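Local coordinates for protein gamma-glutamyltransferase 1 Threonine peptidase. MEROPS family T03 (Pseudomonas nitroreducens, PDB 7D9E) that probably catalyses the transfer of gamma-glutamyl groups to acceptors or to water, as a threonine-type member of the Ntn clan, a chemistry connected with theanine synthesis, at residues 97-101 against 236-241; 79-83 against 263-269; 157-163 against 193-199. Residue numbers count along the deposited sequence, not the author numbering.

Contact 1: residues 97-101 against 236-241; sequences APKAA and LITSDD
Pro98 sits against the two residues before Thr238, N-cap of helix 239-244: its CB is 3.9 Å from Leu236 CB and its CG 4.0 Å from Ile237 CG1. Leu236 (m, p) then reaches along the loop, its CD2 lying 4.3 Å from Ala100 CB. In CA register Pro98 faces Ile237 at 5.6 Å and Ala100 faces Leu236 at 6.1 Å. Residues Pro98 to Ala101 form a type I turn closed by Ala101 N to Pro98 O, 2.9 Å. Further out, Asp241 (chi1 m) swings its carboxylate to the turn: Lys99 N donates to Asp241 OD1 at 2.8 Å, and one water joins OD1 to Ala97 O. A second water takes the hydrogen of Ala100 N and donates to Leu236 O and Asp241 OD2. Lys99 extends past Asp240 to a salt bridge with Asp244. OD2 of Asp241 also accepts from Thr238 N and Thr238 OG1, each at 2.9 Å. Asp241, at N3, thus binds the N-cap N as in a capping box, while holding a distant beta turn.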
loop_
_atom_site.group_PDB
_atom_site.type_symbol
_atom_site.label_atom_id
_atom_site.label_comp_id
_atom_site.label_asym_id
_atom_site.label_seq_id
_atom_site.Cartn_x
_atom_site.Cartn_y
_atom_site.Cartn_z
ATOM N N ALA A 97 15.658 -5.634 4.630
ATOM C CA ALA A 97 16.071 -6.975 5.026
ATOM C C ALA A 97 17.092 -6.893 6.159
ATOM O O ALA A 97 17.993 -6.045 6.123
ATOM C CB ALA A 97 16.729 -7.709 3.854
ATOM N N PRO A 98 16.999 -7.778 7.161
ATOM C CA PRO A 98 18.045 -7.837 8.192
ATOM C C PRO A 98 19.419 -8.127 7.612
ATOM O O PRO A 98 19.574 -8.702 6.533
ATOM C CB PRO A 98 17.567 -8.944 9.150
ATOM C CG PRO A 98 16.190 -9.347 8.676
ATOM C CD PRO A 98 15.853 -8.666 7.423
ATOM N N LYS A 99 20.438 -7.685 8.350
ATOM C CA LYS A 99 21.814 -7.851 7.903
ATOM C C LYS A 99 22.162 -9.319 7.708
ATOM O O LYS A 99 23.017 -9.652 6.880
ATOM C CB LYS A 99 22.751 -7.213 8.928
ATOM C CG LYS A 99 22.674 -5.679 8.898
ATOM C CD LYS A 99 23.489 -5.035 9.997
ATOM C CE LYS A 99 23.117 -3.576 10.185
ATOM N NZ LYS A 99 23.482 -2.752 8.992
ATOM N N ALA A 100 21.509 -10.211 8.444
ATOM C CA ALA A 100 21.758 -11.633 8.313
ATOM C C ALA A 100 20.915 -12.305 7.235
ATOM O O ALA A 100 21.034 -13.520 7.049
ATOM C CB ALA A 100 21.532 -12.332 9.663
ATOM N N ALA A 101 20.115 -11.554 6.491
ATOM C CA ALA A 101 19.355 -12.149 5.400
ATOM C C ALA A 101 20.277 -12.571 4.264
ATOM O O ALA A 101 21.351 -12.002 4.063
ATOM C CB ALA A 101 18.314 -11.150 4.885
ATOM N N LEU A 236 15.981 -12.941 12.861
ATOM C CA LEU A 236 17.258 -12.425 12.385
ATOM C C LEU A 236 17.523 -11.001 12.841
ATOM O O LEU A 236 18.680 -10.575 12.830
ATOM C CB LEU A 236 17.250 -12.407 10.854
ATOM C CG LEU A 236 17.399 -13.726 10.125
ATOM C CD1 LEU A 236 16.182 -14.584 10.338
ATOM C CD2 LEU A 236 17.564 -13.454 8.630
ATOM N N ILE A 237 16.492 -10.257 13.229
ATOM C CA ILE A 237 16.658 -8.843 13.527
ATOM C C ILE A 237 17.444 -8.683 14.817
ATOM O O ILE A 237 17.169 -9.352 15.827
ATOM C CB ILE A 237 15.299 -8.152 13.608
ATOM C CG1 ILE A 237 14.657 -8.187 12.218
ATOM C CG2 ILE A 237 15.435 -6.689 14.047
ATOM C CD1 ILE A 237 13.235 -7.711 12.214
ATOM N N THR A 238 18.457 -7.816 14.767
ATOM C CA THR A 238 19.355 -7.540 15.880
ATOM C C THR A 238 19.313 -6.057 16.235
ATOM O O THR A 238 18.750 -5.236 15.521
ATOM C CB THR A 238 20.814 -7.910 15.525
ATOM O OG1 THR A 238 21.280 -7.061 14.468
ATOM C CG2 THR A 238 20.939 -9.369 15.118
ATOM N N SER A 239 19.940 -5.708 17.361
ATOM C CA SER A 239 20.065 -4.296 17.714
ATOM C C SER A 239 20.731 -3.496 16.596
ATOM O O SER A 239 20.323 -2.362 16.305
ATOM C CB SER A 239 20.855 -4.155 19.023
ATOM O OG SER A 239 21.154 -2.784 19.254
ATOM N N ASP A 240 21.746 -4.075 15.938
ATOM C CA ASP A 240 22.415 -3.379 14.840
ATOM C C ASP A 240 21.434 -3.014 13.726
ATOM O O ASP A 240 21.511 -1.921 13.149
ATOM C CB ASP A 240 23.530 -4.250 14.247
ATOM C CG ASP A 240 24.807 -4.222 15.057
ATOM O OD1 ASP A 240 24.772 -3.831 16.245
ATOM O OD2 ASP A 240 25.859 -4.599 14.497
ATOM N N ASP A 241 20.518 -3.934 13.389
ATOM C CA ASP A 241 19.525 -3.670 12.357
ATOM C C ASP A 241 18.660 -2.484 12.744
ATOM O O ASP A 241 18.397 -1.600 11.922
ATOM C CB ASP A 241 18.631 -4.903 12.213
ATOM C CG ASP A 241 19.329 -6.047 11.526
ATOM O OD1 ASP A 241 19.681 -5.913 10.344
ATOM O OD2 ASP A 241 19.546 -7.082 12.175
HETATM O O HOH W 1 19.096 -4.307 8.195
HETATM O O HOH W 2 20.487 -9.428 11.101
#

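Contact 2: residues 79-83 against 263-269; sequences FMTLY and YTAPLPS
A strand can pack against the end of another and the turn after it without sharing a hydrogen bond, as here, where extended residues 79-83 and segment 263-269 run in opposite directions with Thr81 and Thr264 CA atoms 6.5 Å apart. Tyr263 (chi1 m) opens the segment in beta conformation; its CE2 lies 3.9 Å from CE1 of Tyr83 (chi1 t). The two rings are tilted by 29°, with centroids 5.9 Å apart, and slide past each other with little overlap. Thr81 (m) brings CG2 to 3.9 Å from Tyr263 O. Thr264, whose CB points away, hydrogen-bonds Ser77 of the other chain, just as Thr81 OG1 bonds Pro76 O of that chain. Ala265 turns its CB toward the strand as the backbone leaves the sheet. Pro266 to Ser269 make a tight turn, Ser269 N to Pro266 O being 2.8 Å; the cis peptide before Pro268 and the angles of Leu267 (-53/140) and Pro268 (-82/11) define type VIa. This turn meets Phe79 (m): CZ is 4.0 Å from Pro268 CG and CE2 3.8 Å from Ser269 CB. Ser269 OG bonds Met74 O of the other chain and caps Gly271 N, ahead of helix 271-284. The outermost strands of this chain's four-stranded antiparallel sheet thus meet through side chains, and the ladder continues into the other chain, consistent with the composite beta core of a processed Ntn-type enzyme.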
loop_
_atom_site.group_PDB
_atom_site.type_symbol
_atom_site.label_atom_id
_atom_site.label_comp_id
_atom_site.label_asym_id
_atom_site.label_seq_id
_atom_site.Cartn_x
_atom_site.Cartn_y
_atom_site.Cartn_z
ATOM N N PHE A 79 4.828 4.052 2.934
ATOM C CA PHE A 79 5.229 5.167 2.095
ATOM C C PHE A 79 4.260 6.313 2.353
ATOM O O PHE A 79 3.049 6.101 2.483
ATOM C CB PHE A 79 5.100 4.843 0.615
ATOM C CG PHE A 79 5.972 3.722 0.119
ATOM C CD1 PHE A 79 7.305 3.665 0.422
ATOM C CD2 PHE A 79 5.438 2.748 -0.702
ATOM C CE1 PHE A 79 8.102 2.627 -0.056
ATOM C CE2 PHE A 79 6.229 1.717 -1.196
ATOM C CZ PHE A 79 7.578 1.666 -0.863
ATOM N N MET A 80 4.772 7.542 2.317
ATOM C CA MET A 80 3.936 8.740 2.452
ATOM C C MET A 80 4.250 9.684 1.310
ATOM O O MET A 80 5.413 10.039 1.094
ATOM C CB MET A 80 4.145 9.374 3.820
ATOM C CG MET A 80 3.118 10.427 4.246
ATOM S SD MET A 80 3.671 11.419 5.636
ATOM C CE MET A 80 3.639 10.216 6.934
ATOM N N THR A 81 3.223 10.069 0.563
ATOM C CA THR A 81 3.341 11.125 -0.431
ATOM C C THR A 81 2.706 12.374 0.149
ATOM O O THR A 81 1.624 12.305 0.734
ATOM C CB THR A 81 2.647 10.705 -1.727
ATOM O OG1 THR A 81 3.270 9.487 -2.187
ATOM C CG2 THR A 81 2.781 11.770 -2.805
ATOM N N LEU A 82 3.392 13.502 0.016
ATOM C CA LEU A 82 2.957 14.733 0.641
ATOM C C LEU A 82 2.965 15.872 -0.364
ATOM O O LEU A 82 3.766 15.903 -1.301
ATOM C CB LEU A 82 3.895 15.145 1.799
ATOM C CG LEU A 82 4.144 14.159 2.938
ATOM C CD1 LEU A 82 5.306 13.249 2.663
ATOM C CD2 LEU A 82 4.374 14.924 4.244
ATOM N N TYR A 83 2.064 16.825 -0.149
ATOM C CA TYR A 83 2.084 18.097 -0.858
ATOM C C TYR A 83 1.953 19.153 0.229
ATOM O O TYR A 83 0.879 19.310 0.811
ATOM C CB TYR A 83 0.954 18.167 -1.879
ATOM C CG TYR A 83 1.175 19.143 -2.993
ATOM C CD1 TYR A 83 2.116 18.886 -3.978
ATOM C CD2 TYR A 83 0.405 20.295 -3.100
ATOM C CE1 TYR A 83 2.313 19.771 -5.014
ATOM C CE2 TYR A 83 0.590 21.184 -4.138
ATOM C CZ TYR A 83 1.531 20.915 -5.104
ATOM O OH TYR A 83 1.700 21.804 -6.136
ATOM N N TYR A 263 1.561 12.949 -8.508
ATOM C CA TYR A 263 2.735 12.612 -7.728
ATOM C C TYR A 263 2.448 11.306 -7.016
ATOM O O TYR A 263 1.401 11.152 -6.370
ATOM C CB TYR A 263 2.995 13.688 -6.687
ATOM C CG TYR A 263 3.408 14.985 -7.303
ATOM C CD1 TYR A 263 4.662 15.142 -7.891
ATOM C CD2 TYR A 263 2.540 16.066 -7.326
ATOM C CE1 TYR A 263 5.042 16.342 -8.453
ATOM C CE2 TYR A 263 2.902 17.268 -7.901
ATOM C CZ TYR A 263 4.151 17.406 -8.466
ATOM O OH TYR A 263 4.518 18.611 -9.030
ATOM N N THR A 264 3.357 10.346 -7.161
ATOM C CA THR A 264 3.125 9.018 -6.591
ATOM C C THR A 264 4.461 8.391 -6.227
ATOM O O THR A 264 5.511 9.030 -6.304
ATOM C CB THR A 264 2.268 8.172 -7.555
ATOM O OG1 THR A 264 1.830 6.963 -6.906
ATOM C CG2 THR A 264 3.009 7.844 -8.827
ATOM N N ALA A 265 4.397 7.131 -5.814
ATOM C CA ALA A 265 5.547 6.493 -5.190
ATOM C C ALA A 265 6.577 6.087 -6.229
ATOM O O ALA A 265 6.246 5.353 -7.160
ATOM C CB ALA A 265 5.073 5.248 -4.437
ATOM N N PRO A 266 7.832 6.518 -6.082
ATOM C CA PRO A 266 8.923 6.021 -6.924
ATOM C C PRO A 266 9.452 4.713 -6.337
ATOM O O PRO A 266 8.956 4.208 -5.331
ATOM C CB PRO A 266 9.942 7.137 -6.789
ATOM C CG PRO A 266 9.794 7.548 -5.313
ATOM C CD PRO A 266 8.321 7.448 -5.039
ATOM N N LEU A 267 10.476 4.168 -6.990
ATOM C CA LEU A 267 11.141 2.995 -6.455
ATOM C C LEU A 267 11.565 3.268 -5.016
ATOM O O LEU A 267 12.028 4.372 -4.707
ATOM C CB LEU A 267 12.363 2.664 -7.310
ATOM C CG LEU A 267 12.065 2.063 -8.682
ATOM C CD1 LEU A 267 13.353 1.940 -9.463
ATOM C CD2 LEU A 267 11.396 0.703 -8.556
ATOM N N PRO A 268 11.436 2.291 -4.110
ATOM C CA PRO A 268 11.154 0.871 -4.320
ATOM C C PRO A 268 9.697 0.474 -4.523
ATOM O O PRO A 268 9.410 -0.727 -4.512
ATOM C CB PRO A 268 11.698 0.243 -3.032
ATOM C CG PRO A 268 11.399 1.265 -2.012
ATOM C CD PRO A 268 11.721 2.582 -2.687
ATOM N N SER A 269 8.797 1.430 -4.722
ATOM C CA SER A 269 7.490 1.100 -5.266
ATOM C C SER A 269 7.583 0.935 -6.770
ATOM O O SER A 269 8.213 1.746 -7.464
ATOM C CB SER A 269 6.443 2.161 -4.956
ATOM O OG SER A 269 5.189 1.669 -5.445
#

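Contact 3: residues 157-163 against 193-199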
loop_
_atom_site.group_PDB
_atom_site.type_symbol
_atom_site.label_atom_id
_atom_site.label_comp_id
_atom_site.label_asym_id
_atom_site.label_seq_id
_atom_site.Cartn_x
_atom_site.Cartn_y
_atom_site.Cartn_z
ATOM N N ALA A 157 -5.826 2.102 22.766
ATOM C CA ALA A 157 -5.186 0.889 23.262
ATOM C C ALA A 157 -5.606 0.592 24.692
ATOM O O ALA A 157 -5.875 -0.564 25.040
ATOM C CB ALA A 157 -3.661 1.021 23.178
ATOM N N GLN A 158 -5.694 1.624 25.540
ATOM C CA GLN A 158 -6.038 1.423 26.943
ATOM C C GLN A 158 -7.495 1.015 27.141
ATOM O O GLN A 158 -7.785 0.096 27.918
ATOM C CB GLN A 158 -5.784 2.721 27.725
ATOM C CG GLN A 158 -4.335 3.027 27.955
ATOM C CD GLN A 158 -4.128 4.419 28.517
ATOM O OE1 GLN A 158 -5.061 5.230 28.577
ATOM N NE2 GLN A 158 -2.904 4.702 28.921
ATOM N N THR A 159 -8.430 1.732 26.511
ATOM C CA THR A 159 -9.848 1.572 26.808
ATOM C C THR A 159 -10.638 0.912 25.689
ATOM O O THR A 159 -11.815 0.594 25.897
ATOM C CB THR A 159 -10.499 2.916 27.181
ATOM O OG1 THR A 159 -10.316 3.871 26.136
ATOM C CG2 THR A 159 -9.879 3.469 28.462
ATOM N N GLY A 160 -10.040 0.712 24.525
ATOM C CA GLY A 160 -10.526 -0.226 23.536
ATOM C C GLY A 160 -11.159 0.446 22.325
ATOM O O GLY A 160 -11.383 1.657 22.275
ATOM N N PHE A 161 -11.408 -0.393 21.318
ATOM C CA PHE A 161 -12.202 -0.036 20.150
ATOM C C PHE A 161 -13.073 -1.245 19.804
ATOM O O PHE A 161 -12.801 -2.365 20.244
ATOM C CB PHE A 161 -11.311 0.321 18.946
ATOM C CG PHE A 161 -10.603 -0.860 18.371
ATOM C CD1 PHE A 161 -9.424 -1.317 18.933
ATOM C CD2 PHE A 161 -11.126 -1.531 17.280
ATOM C CE1 PHE A 161 -8.785 -2.412 18.414
ATOM C CE2 PHE A 161 -10.503 -2.628 16.775
ATOM C CZ PHE A 161 -9.333 -3.081 17.343
ATOM N N LYS A 162 -14.119 -1.014 19.011
ATOM C CA LYS A 162 -15.072 -2.053 18.635
ATOM C C LYS A 162 -14.589 -2.788 17.384
ATOM O O LYS A 162 -14.392 -2.166 16.327
ATOM C CB LYS A 162 -16.453 -1.429 18.423
ATOM C CG LYS A 162 -17.553 -2.403 18.082
ATOM C CD LYS A 162 -18.920 -1.708 18.046
ATOM C CE LYS A 162 -20.041 -2.722 17.885
ATOM N NZ LYS A 162 -21.263 -2.129 17.264
ATOM N N VAL A 163 -14.394 -4.105 17.519
ATOM C CA VAL A 163 -13.919 -4.943 16.415
ATOM C C VAL A 163 -14.999 -5.045 15.340
ATOM O O VAL A 163 -16.176 -5.288 15.633
ATOM C CB VAL A 163 -13.522 -6.326 16.947
ATOM C CG1 VAL A 163 -13.240 -7.302 15.812
ATOM C CG2 VAL A 163 -12.299 -6.199 17.842
ATOM N N PRO A 193 -16.075 -10.068 16.888
ATOM C CA PRO A 193 -16.812 -9.054 16.135
ATOM C C PRO A 193 -17.848 -8.374 17.011
ATOM O O PRO A 193 -18.625 -9.030 17.712
ATOM C CB PRO A 193 -17.451 -9.856 14.995
ATOM C CG PRO A 193 -17.523 -11.244 15.501
ATOM C CD PRO A 193 -16.317 -11.426 16.370
ATOM N N GLY A 194 -17.853 -7.042 16.957
ATOM C CA GLY A 194 -18.777 -6.244 17.721
ATOM C C GLY A 194 -18.362 -5.952 19.142
ATOM O O GLY A 194 -19.030 -5.152 19.810
ATOM N N GLU A 195 -17.283 -6.555 19.629
ATOM C CA GLU A 195 -16.878 -6.429 21.022
ATOM C C GLU A 195 -15.667 -5.517 21.149
ATOM O O GLU A 195 -14.893 -5.367 20.209
ATOM C CB GLU A 195 -16.559 -7.806 21.608
ATOM C CG GLU A 195 -17.655 -8.828 21.301
ATOM C CD GLU A 195 -17.799 -9.896 22.359
ATOM O OE1 GLU A 195 -16.801 -10.180 23.053
ATOM O OE2 GLU A 195 -18.899 -10.484 22.455
ATOM N N VAL A 196 -15.517 -4.910 22.320
ATOM C CA VAL A 196 -14.427 -3.971 22.553
ATOM C C VAL A 196 -13.165 -4.748 22.886
ATOM O O VAL A 196 -13.166 -5.604 23.776
ATOM C CB VAL A 196 -14.784 -3.000 23.686
ATOM C CG1 VAL A 196 -13.562 -2.168 24.102
ATOM C CG2 VAL A 196 -15.916 -2.102 23.238
ATOM N N PHE A 197 -12.081 -4.430 22.173
ATOM C CA PHE A 197 -10.789 -5.098 22.292
ATOM C C PHE A 197 -9.787 -4.093 22.831
ATOM O O PHE A 197 -9.625 -3.015 22.246
ATOM C CB PHE A 197 -10.388 -5.615 20.911
ATOM C CG PHE A 197 -9.043 -6.308 20.850
ATOM C CD1 PHE A 197 -8.816 -7.488 21.542
ATOM C CD2 PHE A 197 -8.038 -5.792 20.032
ATOM C CE1 PHE A 197 -7.567 -8.124 21.452
ATOM C CE2 PHE A 197 -6.806 -6.432 19.929
ATOM C CZ PHE A 197 -6.583 -7.580 20.626
ATOM N N LYS A 198 -9.148 -4.438 23.956
ATOM C CA LYS A 198 -8.159 -3.599 24.617
ATOM C C LYS A 198 -6.769 -4.199 24.480
ATOM O O LYS A 198 -6.597 -5.419 24.428
ATOM C CB LYS A 198 -8.482 -3.419 26.104
ATOM C CG LYS A 198 -9.891 -2.886 26.351
ATOM C CD LYS A 198 -10.239 -2.776 27.825
ATOM C CE LYS A 198 -11.663 -2.264 28.000
ATOM N NZ LYS A 198 -12.028 -2.115 29.437
ATOM N N GLN A 199 -5.769 -3.324 24.464
ATOM C CA GLN A 199 -4.377 -3.711 24.225
ATOM C C GLN A 199 -3.456 -2.969 25.177
ATOM O O GLN A 199 -2.747 -2.026 24.797
ATOM C CB GLN A 199 -3.980 -3.497 22.763
ATOM C CG GLN A 199 -4.916 -4.147 21.784
ATOM C CD GLN A 199 -4.604 -3.814 20.345
ATOM O OE1 GLN A 199 -3.644 -4.332 19.757
ATOM N NE2 GLN A 199 -5.374 -2.898 19.786
#
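A short two-stranded antiparallel ribbon joins the end of helix 146-159 to the beginning of helix 200-212; with largely helical chain between its strands, it is no simple hairpin. Phe161 and Phe197 are the hydrogen-bonded pair: Phe197 N donates to Phe161 O at 2.9 Å, while the return bond, Phe161 N to Phe197 O, is weak at 3.3 Å. Lys162 and Val196 follow as a non-hydrogen-bonded pair with CA atoms 4.4 Å apart. Beyond them Val163 faces two residues, since Val163 N binds Glu195 O at 3.0 Å and Gly194 N binds Val163 O at 2.8 Å; with Gly194 at phi/psi 84/-7, this is the geometry of a G1 beta bulge. At the other end the backbone N of Gln199, the N-cap residue of helix 200-212, donates to Ala157 O in the last helical turn at 2.8 Å. Gly160 leaves that helix with positive phi, and a CB there would clash with Val196 CG1. Phe161 and Phe197 share the buried face of the ribbon, CE1 of the former lying 3.8 Å from CD2 at the edge of the latter's ring, and Val163 CG2 adds a contact of 3.7 Å to Phe197 CB. Lys162 and Val196 occupy the exposed face. Gln199 NE2, which hydrogen-bonds Val66 O, lies at the edge of the Phe161 ring, 3.7 Å from CE1.

The three contacts illustrate nested closure: contact 3 falls within the chain loop closed by contact 1, which in turn falls within the loop closed by contact 2. In space they stay separate. Contacts 1 and 2 have centres about 25 Å apart and nearest atoms about 10 Å apart; contact 3 is more remote, its centre about 33 Å from that of contact 1 and about 32 Å from that of contact 2. Contact 2 is the buried one, and the Phe79 side chain comes to about 6 Å from the bound DON, so contact 2 lies near the ligand. Contacts 1 and 2 both also touch the other chain, whereas contact 3 ties helices together on the periphery.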